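Local structure of exocyst complex component EXO70 (Saccharomyces cerevisiae, 2B1E) at residues A[386-391]-A[411-416]; A[379-384]-A[397-402]; A[308-313]-A[418-423]. The protein forms part of the exocyst, the complex that tethers secretory vesicles to sites of exocytosis, and plays a role in the assembly of that complex. One frame throughout, in Å; residues are numbered along the deposited sequence.

Interaction 1 (A[386-391]-A[411-416]); sequences KAQIAL and QRIGFF
Ile413 is the hub of this contact, reaching three residues of the helix segment 386-391. Its CG1 lies 3.8 Å from Leu391 CD1 and 4.1 Å from Ala387 CB, while its CD1 is carried farther out to Gln388 CG at 3.7 Å. The Ile413 and Leu391 side chains run side by side but point opposite ways, whereas the Gln388 chain lies across the Ile413 arm. A branched side chain can serve two neighbours here: CG1 stands anti to the carbonyl carbon (chi1 -68°) and begins the long arm used in this contact, while CG2 packs on Glu384 CG. Ala387 has only a methyl to offer, and that small group is consistent with the close approach of the Phe416 ring, whose CD2 rests 4.0 Å from Ala387 CB.

The contact joins helix 364-391 to helix 410-429, two members of the helical bundles that build the long rod of Exo70. The axes of the two segments approach to 10.5 Å, and their directions differ by 144°, well away from exact antiparallel. No hydrogen bond crosses between the segments; the contact is carried mostly by carbon atoms, with one guanidinium nitrogen against a leucine methyl.

That methyl is CD2 of Leu391, at the C-terminal end of helix 364-391, 3.6 Å from Arg412 NH1. The Arg412 chain is fully extended, and its charged end is held by the loop ahead of helix 311-323: NE donates to Asn307 OD1 and NH2 makes a weak bond to Pro304 O. The amide of Gln388 is likewise fixed from outside, NE2 bonding to Glu384 OE2 one turn earlier in the same helix and OE1 accepting from Asp398 N.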
loop_
_atom_site.group_PDB
_atom_site.type_symbol
_atom_site.label_atom_id
_atom_site.label_comp_id
_atom_site.label_asym_id
_atom_site.label_seq_id
_atom_site.Cartn_x
_atom_site.Cartn_y
_atom_site.Cartn_z
ATOM N N LYS A 386 -19.171 24.534 -1.153
ATOM C CA LYS A 386 -18.963 25.362 -2.328
ATOM C C LYS A 386 -20.286 25.835 -2.917
ATOM O O LYS A 386 -20.413 26.981 -3.337
ATOM C CB LYS A 386 -18.184 24.601 -3.392
ATOM C CG LYS A 386 -18.013 25.419 -4.660
ATOM C CD LYS A 386 -17.335 24.649 -5.741
ATOM C CE LYS A 386 -18.254 23.644 -6.397
ATOM N NZ LYS A 386 -17.529 22.996 -7.518
ATOM N N ALA A 387 -21.275 24.953 -2.937
ATOM C CA ALA A 387 -22.581 25.309 -3.470
ATOM C C ALA A 387 -23.213 26.417 -2.627
ATOM O O ALA A 387 -23.790 27.355 -3.167
ATOM C CB ALA A 387 -23.487 24.089 -3.501
ATOM N N GLN A 388 -23.102 26.310 -1.305
ATOM C CA GLN A 388 -23.671 27.330 -0.429
ATOM C C GLN A 388 -23.010 28.696 -0.647
ATOM O O GLN A 388 -23.682 29.729 -0.673
ATOM C CB GLN A 388 -23.555 26.901 1.042
ATOM C CG GLN A 388 -24.661 25.926 1.458
ATOM C CD GLN A 388 -24.777 25.759 2.962
ATOM O OE1 GLN A 388 -24.743 26.734 3.706
ATOM N NE2 GLN A 388 -24.936 24.522 3.412
ATOM N N ILE A 389 -21.692 28.693 -0.802
ATOM C CA ILE A 389 -20.937 29.925 -1.029
ATOM C C ILE A 389 -21.291 30.506 -2.399
ATOM O O ILE A 389 -21.294 31.723 -2.597
ATOM C CB ILE A 389 -19.417 29.645 -0.983
ATOM C CG1 ILE A 389 -19.012 29.232 0.437
ATOM C CG2 ILE A 389 -18.639 30.867 -1.434
ATOM C CD1 ILE A 389 -17.566 28.825 0.569
ATOM N N ALA A 390 -21.584 29.624 -3.346
ATOM C CA ALA A 390 -21.942 30.038 -4.695
ATOM C C ALA A 390 -23.332 30.672 -4.751
ATOM O O ALA A 390 -23.529 31.660 -5.452
ATOM C CB ALA A 390 -21.883 28.837 -5.636
ATOM N N LEU A 391 -24.290 30.113 -4.011
ATOM C CA LEU A 391 -25.656 30.632 -4.019
ATOM C C LEU A 391 -25.918 31.719 -2.984
ATOM O O LEU A 391 -26.840 32.514 -3.149
ATOM C CB LEU A 391 -26.664 29.502 -3.807
ATOM C CG LEU A 391 -26.687 28.391 -4.856
ATOM C CD1 LEU A 391 -27.605 27.286 -4.388
ATOM C CD2 LEU A 391 -27.128 28.940 -6.199
ATOM N N GLN A 411 -33.319 22.743 -1.597
ATOM C CA GLN A 411 -33.842 21.868 -2.637
ATOM C C GLN A 411 -32.821 21.663 -3.752
ATOM O O GLN A 411 -32.526 20.528 -4.119
ATOM C CB GLN A 411 -35.152 22.427 -3.213
ATOM C CG GLN A 411 -35.748 21.542 -4.319
ATOM C CD GLN A 411 -37.154 21.964 -4.702
ATOM O OE1 GLN A 411 -37.400 23.126 -5.029
ATOM N NE2 GLN A 411 -38.083 21.022 -4.660
ATOM N N ARG A 412 -32.274 22.763 -4.272
ATOM C CA ARG A 412 -31.281 22.696 -5.347
ATOM C C ARG A 412 -29.955 22.083 -4.903
ATOM O O ARG A 412 -29.366 21.279 -5.632
ATOM C CB ARG A 412 -31.012 24.092 -5.929
ATOM C CG ARG A 412 -29.928 24.067 -7.002
ATOM C CD ARG A 412 -29.590 25.423 -7.612
ATOM N NE ARG A 412 -28.532 25.249 -8.610
ATOM C CZ ARG A 412 -27.997 26.224 -9.338
ATOM N NH1 ARG A 412 -28.411 27.478 -9.195
ATOM N NH2 ARG A 412 -27.044 25.942 -10.213
ATOM N N ILE A 413 -29.470 22.483 -3.727
ATOM C CA ILE A 413 -28.222 21.943 -3.214
ATOM C C ILE A 413 -28.409 20.446 -2.964
ATOM O O ILE A 413 -27.527 19.636 -3.277
ATOM C CB ILE A 413 -27.795 22.663 -1.910
ATOM C CG1 ILE A 413 -27.399 24.109 -2.230
ATOM C CG2 ILE A 413 -26.644 21.902 -1.246
ATOM C CD1 ILE A 413 -27.310 25.044 -0.993
ATOM N N GLY A 414 -29.567 20.072 -2.430
ATOM C CA GLY A 414 -29.827 18.660 -2.191
ATOM C C GLY A 414 -29.756 17.862 -3.485
ATOM O O GLY A 414 -29.161 16.782 -3.542
ATOM N N PHE A 415 -30.366 18.405 -4.532
ATOM C CA PHE A 415 -30.383 17.763 -5.847
ATOM C C PHE A 415 -28.957 17.652 -6.395
ATOM O O PHE A 415 -28.532 16.590 -6.865
ATOM C CB PHE A 415 -31.256 18.588 -6.801
ATOM C CG PHE A 415 -31.273 18.068 -8.216
ATOM C CD1 PHE A 415 -31.979 16.910 -8.538
ATOM C CD2 PHE A 415 -30.575 18.730 -9.223
ATOM C CE1 PHE A 415 -31.991 16.413 -9.849
ATOM C CE2 PHE A 415 -30.580 18.244 -10.543
ATOM C CZ PHE A 415 -31.290 17.081 -10.854
ATOM N N PHE A 416 -28.223 18.759 -6.348
ATOM C CA PHE A 416 -26.841 18.794 -6.823
ATOM C C PHE A 416 -25.988 17.706 -6.154
ATOM O O PHE A 416 -25.308 16.935 -6.839
ATOM C CB PHE A 416 -26.266 20.200 -6.576
ATOM C CG PHE A 416 -24.794 20.344 -6.871
ATOM C CD1 PHE A 416 -24.266 19.981 -8.116
ATOM C CD2 PHE A 416 -23.943 20.881 -5.913
ATOM C CE1 PHE A 416 -22.910 20.155 -8.396
ATOM C CE2 PHE A 416 -22.577 21.065 -6.177
ATOM C CZ PHE A 416 -22.058 20.702 -7.422
#

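Interaction 2 (A[379-384]-A[397-402])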
loop_
_atom_site.group_PDB
_atom_site.type_symbol
_atom_site.label_atom_id
_atom_site.label_comp_id
_atom_site.label_asym_id
_atom_site.label_seq_id
_atom_site.Cartn_x
_atom_site.Cartn_y
_atom_site.Cartn_z
ATOM N N LEU A 379 -16.116 14.594 -0.027
ATOM C CA LEU A 379 -16.550 15.058 -1.342
ATOM C C LEU A 379 -17.928 15.725 -1.261
ATOM O O LEU A 379 -18.131 16.840 -1.755
ATOM C CB LEU A 379 -16.617 13.882 -2.321
ATOM C CG LEU A 379 -17.240 14.196 -3.684
ATOM C CD1 LEU A 379 -16.368 15.206 -4.455
ATOM C CD2 LEU A 379 -17.387 12.908 -4.464
ATOM N N ALA A 380 -18.879 15.034 -0.641
ATOM C CA ALA A 380 -20.233 15.554 -0.516
ATOM C C ALA A 380 -20.301 16.880 0.238
ATOM O O ALA A 380 -20.874 17.847 -0.264
ATOM C CB ALA A 380 -21.139 14.513 0.160
ATOM N N VAL A 381 -19.717 16.933 1.434
ATOM C CA VAL A 381 -19.759 18.152 2.239
ATOM C C VAL A 381 -19.031 19.327 1.578
ATOM O O VAL A 381 -19.512 20.457 1.614
ATOM C CB VAL A 381 -19.178 17.914 3.665
ATOM C CG1 VAL A 381 -17.685 17.668 3.593
ATOM C CG2 VAL A 381 -19.478 19.109 4.558
ATOM N N ASN A 382 -17.874 19.074 0.976
ATOM C CA ASN A 382 -17.138 20.149 0.310
ATOM C C ASN A 382 -17.868 20.651 -0.934
ATOM O O ASN A 382 -17.836 21.843 -1.240
ATOM C CB ASN A 382 -15.726 19.688 -0.017
ATOM C CG ASN A 382 -14.805 19.839 1.170
ATOM O OD1 ASN A 382 -14.240 20.912 1.388
ATOM N ND2 ASN A 382 -14.675 18.780 1.967
ATOM N N LEU A 383 -18.533 19.752 -1.652
ATOM C CA LEU A 383 -19.311 20.198 -2.796
ATOM C C LEU A 383 -20.470 21.030 -2.244
ATOM O O LEU A 383 -20.887 22.008 -2.861
ATOM C CB LEU A 383 -19.876 19.021 -3.587
ATOM C CG LEU A 383 -18.932 18.319 -4.558
ATOM C CD1 LEU A 383 -19.641 17.138 -5.189
ATOM C CD2 LEU A 383 -18.456 19.309 -5.623
ATOM N N GLU A 384 -20.993 20.640 -1.082
ATOM C CA GLU A 384 -22.100 21.381 -0.473
ATOM C C GLU A 384 -21.634 22.763 -0.034
ATOM O O GLU A 384 -22.315 23.769 -0.275
ATOM C CB GLU A 384 -22.672 20.663 0.759
ATOM C CG GLU A 384 -24.073 21.179 1.088
ATOM C CD GLU A 384 -24.508 20.971 2.530
ATOM O OE1 GLU A 384 -24.214 19.907 3.126
ATOM O OE2 GLU A 384 -25.166 21.887 3.060
ATOM N N PRO A 397 -21.458 29.255 5.408
ATOM C CA PRO A 397 -22.093 27.975 5.087
ATOM C C PRO A 397 -22.466 27.164 6.322
ATOM O O PRO A 397 -21.745 27.172 7.320
ATOM C CB PRO A 397 -21.034 27.270 4.244
ATOM C CG PRO A 397 -20.374 28.418 3.533
ATOM C CD PRO A 397 -20.199 29.412 4.663
ATOM N N ASP A 398 -23.605 26.483 6.254
ATOM C CA ASP A 398 -24.050 25.627 7.342
ATOM C C ASP A 398 -24.330 24.274 6.704
ATOM O O ASP A 398 -25.467 23.944 6.381
ATOM C CB ASP A 398 -25.311 26.190 8.010
ATOM C CG ASP A 398 -25.800 25.313 9.153
ATOM O OD1 ASP A 398 -24.981 24.534 9.690
ATOM O OD2 ASP A 398 -26.989 25.405 9.524
ATOM N N VAL A 399 -23.267 23.503 6.504
ATOM C CA VAL A 399 -23.366 22.201 5.862
ATOM C C VAL A 399 -23.904 21.112 6.774
ATOM O O VAL A 399 -23.903 21.248 8.003
ATOM C CB VAL A 399 -21.988 21.730 5.326
ATOM C CG1 VAL A 399 -21.428 22.759 4.345
ATOM C CG2 VAL A 399 -21.018 21.499 6.491
ATOM N N ALA A 400 -24.349 20.024 6.150
ATOM C CA ALA A 400 -24.881 18.875 6.866
ATOM C C ALA A 400 -26.010 19.261 7.802
ATOM O O ALA A 400 -26.107 18.743 8.911
ATOM C CB ALA A 400 -23.770 18.189 7.648
ATOM N N ASN A 401 -26.858 20.177 7.367
ATOM C CA ASN A 401 -27.976 20.587 8.197
ATOM C C ASN A 401 -29.226 20.792 7.359
ATOM O O ASN A 401 -29.461 21.873 6.835
ATOM C CB ASN A 401 -27.635 21.868 8.963
ATOM C CG ASN A 401 -28.782 22.342 9.836
ATOM O OD1 ASN A 401 -29.743 21.601 10.069
ATOM N ND2 ASN A 401 -28.684 23.573 10.337
ATOM N N PRO A 402 -30.043 19.736 7.212
ATOM C CA PRO A 402 -31.292 19.742 6.445
ATOM C C PRO A 402 -32.350 20.703 6.996
ATOM O O PRO A 402 -33.325 21.007 6.315
ATOM C CB PRO A 402 -31.763 18.290 6.534
ATOM C CG PRO A 402 -30.489 17.527 6.662
ATOM C CD PRO A 402 -29.688 18.365 7.621
#
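Glu384 reaches from helix 364-391 to Val399 and Ala400, in the loop of the helix-loop-helix connection that links this helix to helix 410-429 within the helical rod and folds back over the helix it has just left. CB points toward that loop. CG, anti to the backbone N (chi1 -161°), packs on Ile413, and the extended chain then brings CD to 3.7 Å from Val399 CA. At the tip, OE1 accepts the backbone N-H of Ala400, 3.0 Å from Ala400 N, in an essentially linear bond (179°) that arrives on the syn side, 18° out of the carboxylate plane. OE2 lies beside the backbone, 3.3 Å from Val399 CA.

The buried carboxylate is gripped further by tyrosines of helix 440-473, Tyr452 OH on OE1 and Tyr455 OH on OE2, where Gln388 NE2 is a second donor. Tyr455 OH also meets Asn401 N, tying the same loop to that helix. Ala400 itself lies in the left-handed helical region, where the loop turns. One helical turn before Glu384, Val381 gives the contact its apolar part, with its CG2 pressed tightly against Val399 CG2 at 3.4 Å.

Interaction 3 (A[308-313]-A[418-423]); sequences GVTEAT and LMNLTL
Gly308 lies with its backbone against Met419, its CA 4.3 Å from Met419 CB. Val309 follows with both branches engaged. CG2 sits 3.6 Å from Met419 O, and CG1, anti to the backbone N (chi1 -177°), meets Leu423 CD2 in a tight 3.5 Å contact, the valine lying crosswise to the leucine side chain.

Thr310 is the N-cap of helix 311-323. Its OG1 faces the first turn and accepts weak bonds from Ala312 N and Thr313 N, the one from Thr313 N measuring 3.3 Å. A short hydroxyl side chain suits this position because it can reach back to amides that lack a partner within the helix. CB of Thr313 is directed toward helix 410-429, and its CG2 lies 4.2 Å from Leu423 CD2.

The Asn420 amide enters among these residues, with Gly308 O, Thr310 N and Thr313 OG1 around it. As modelled, ND2 lies 2.9 Å from Thr310 N and OD1 lies 3.2 Å from Gly308 O. Like atoms facing like imply that the amide is probably turned over, and turned back it may hydrogen-bond this helix start to helix 410-429.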
loop_
_atom_site.group_PDB
_atom_site.type_symbol
_atom_site.label_atom_id
_atom_site.label_comp_id
_atom_site.label_asym_id
_atom_site.label_seq_id
_atom_site.Cartn_x
_atom_site.Cartn_y
_atom_site.Cartn_z
ATOM N N GLY A 308 -25.366 19.009 -12.299
ATOM C CA GLY A 308 -24.936 17.640 -12.510
ATOM C C GLY A 308 -23.613 17.259 -11.876
ATOM O O GLY A 308 -23.080 17.980 -11.023
ATOM N N VAL A 309 -23.086 16.116 -12.309
ATOM C CA VAL A 309 -21.822 15.588 -11.810
ATOM C C VAL A 309 -20.680 16.556 -12.121
ATOM O O VAL A 309 -20.605 17.099 -13.226
ATOM C CB VAL A 309 -21.499 14.217 -12.462
ATOM C CG1 VAL A 309 -20.215 13.648 -11.875
ATOM C CG2 VAL A 309 -22.646 13.249 -12.238
ATOM N N THR A 310 -19.798 16.780 -11.149
ATOM C CA THR A 310 -18.670 17.684 -11.360
ATOM C C THR A 310 -17.389 16.897 -11.587
ATOM O O THR A 310 -17.320 15.694 -11.312
ATOM C CB THR A 310 -18.415 18.602 -10.150
ATOM O OG1 THR A 310 -17.935 17.811 -9.058
ATOM C CG2 THR A 310 -19.693 19.327 -9.733
ATOM N N GLU A 311 -16.363 17.588 -12.070
ATOM C CA GLU A 311 -15.083 16.949 -12.314
ATOM C C GLU A 311 -14.444 16.535 -10.996
ATOM O O GLU A 311 -13.662 15.591 -10.954
ATOM C CB GLU A 311 -14.170 17.893 -13.101
ATOM C CG GLU A 311 -14.776 18.298 -14.450
ATOM C CD GLU A 311 -13.835 19.124 -15.316
ATOM O OE1 GLU A 311 -13.438 20.233 -14.887
ATOM O OE2 GLU A 311 -13.500 18.659 -16.432
ATOM N N ALA A 312 -14.781 17.234 -9.915
ATOM C CA ALA A 312 -14.234 16.894 -8.605
ATOM C C ALA A 312 -14.676 15.469 -8.298
ATOM O O ALA A 312 -13.884 14.633 -7.879
ATOM C CB ALA A 312 -14.764 17.852 -7.531
ATOM N N THR A 313 -15.950 15.199 -8.538
ATOM C CA THR A 313 -16.517 13.882 -8.287
ATOM C C THR A 313 -15.902 12.841 -9.219
ATOM O O THR A 313 -15.462 11.784 -8.768
ATOM C CB THR A 313 -18.054 13.926 -8.452
ATOM O OG1 THR A 313 -18.598 14.808 -7.460
ATOM C CG2 THR A 313 -18.668 12.544 -8.284
ATOM N N LEU A 418 -26.976 14.952 -4.625
ATOM C CA LEU A 418 -27.459 13.629 -5.001
ATOM C C LEU A 418 -27.053 13.250 -6.424
ATOM O O LEU A 418 -26.755 12.086 -6.690
ATOM C CB LEU A 418 -28.976 13.543 -4.830
ATOM C CG LEU A 418 -29.438 13.469 -3.369
ATOM C CD1 LEU A 418 -30.915 13.736 -3.305
ATOM C CD2 LEU A 418 -29.114 12.120 -2.764
ATOM N N MET A 419 -27.010 14.212 -7.343
ATOM C CA MET A 419 -26.617 13.862 -8.704
ATOM C C MET A 419 -25.176 13.372 -8.703
ATOM O O MET A 419 -24.812 12.473 -9.468
ATOM C CB MET A 419 -26.772 15.050 -9.670
ATOM C CG MET A 419 -28.219 15.333 -10.109
ATOM S SD MET A 419 -29.052 13.951 -10.975
ATOM C CE MET A 419 -28.211 14.017 -12.550
ATOM N N ASN A 420 -24.354 13.956 -7.840
ATOM C CA ASN A 420 -22.970 13.542 -7.759
ATOM C C ASN A 420 -22.872 12.201 -7.030
ATOM O O ASN A 420 -22.158 11.301 -7.472
ATOM C CB ASN A 420 -22.127 14.618 -7.058
ATOM C CG ASN A 420 -21.872 15.832 -7.950
ATOM O OD1 ASN A 420 -22.724 16.713 -8.096
ATOM N ND2 ASN A 420 -20.702 15.870 -8.559
ATOM N N LEU A 421 -23.591 12.057 -5.921
ATOM C CA LEU A 421 -23.555 10.799 -5.186
ATOM C C LEU A 421 -24.059 9.645 -6.051
ATOM O O LEU A 421 -23.742 8.490 -5.786
ATOM C CB LEU A 421 -24.390 10.890 -3.909
ATOM C CG LEU A 421 -23.797 11.713 -2.760
ATOM C CD1 LEU A 421 -24.838 11.828 -1.640
ATOM C CD2 LEU A 421 -22.514 11.056 -2.245
ATOM N N THR A 422 -24.849 9.957 -7.076
ATOM C CA THR A 422 -25.365 8.927 -7.973
ATOM C C THR A 422 -24.197 8.281 -8.713
ATOM O O THR A 422 -24.128 7.053 -8.828
ATOM C CB THR A 422 -26.367 9.509 -8.992
ATOM O OG1 THR A 422 -27.622 9.724 -8.343
ATOM C CG2 THR A 422 -26.566 8.552 -10.165
ATOM N N LEU A 423 -23.277 9.106 -9.213
ATOM C CA LEU A 423 -22.108 8.573 -9.902
ATOM C C LEU A 423 -21.245 7.862 -8.861
ATOM O O LEU A 423 -20.684 6.799 -9.134
ATOM C CB LEU A 423 -21.296 9.683 -10.579
ATOM C CG LEU A 423 -19.968 9.185 -11.172
ATOM C CD1 LEU A 423 -20.247 8.111 -12.214
ATOM C CD2 LEU A 423 -19.202 10.333 -11.792
#

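The three contacts form one continuous region of the C-terminal part of the rod. Interactions 1 and 2 share helix 364-391, and their centres are about 8 Å apart; beside the bond between Gln388 OE1 and Asp398 N, Ile389 CG1 packs on Pro397 CG at 3.5 Å. Interaction 3 lies about 13 Å from interaction 1, centre to centre, along helix 410-429. Phe416 bridges the two, its CE1 3.6 Å from Thr310 CG2. Interactions 2 and 3 are about 14 Å apart by centres, and Leu383 of segment 379-384 connects them, with CD1 3.4 Å from Thr313 OG1. In sequence, interaction 3 closes a long loop that contains both others, while the segments of interactions 1 and 2 alternate.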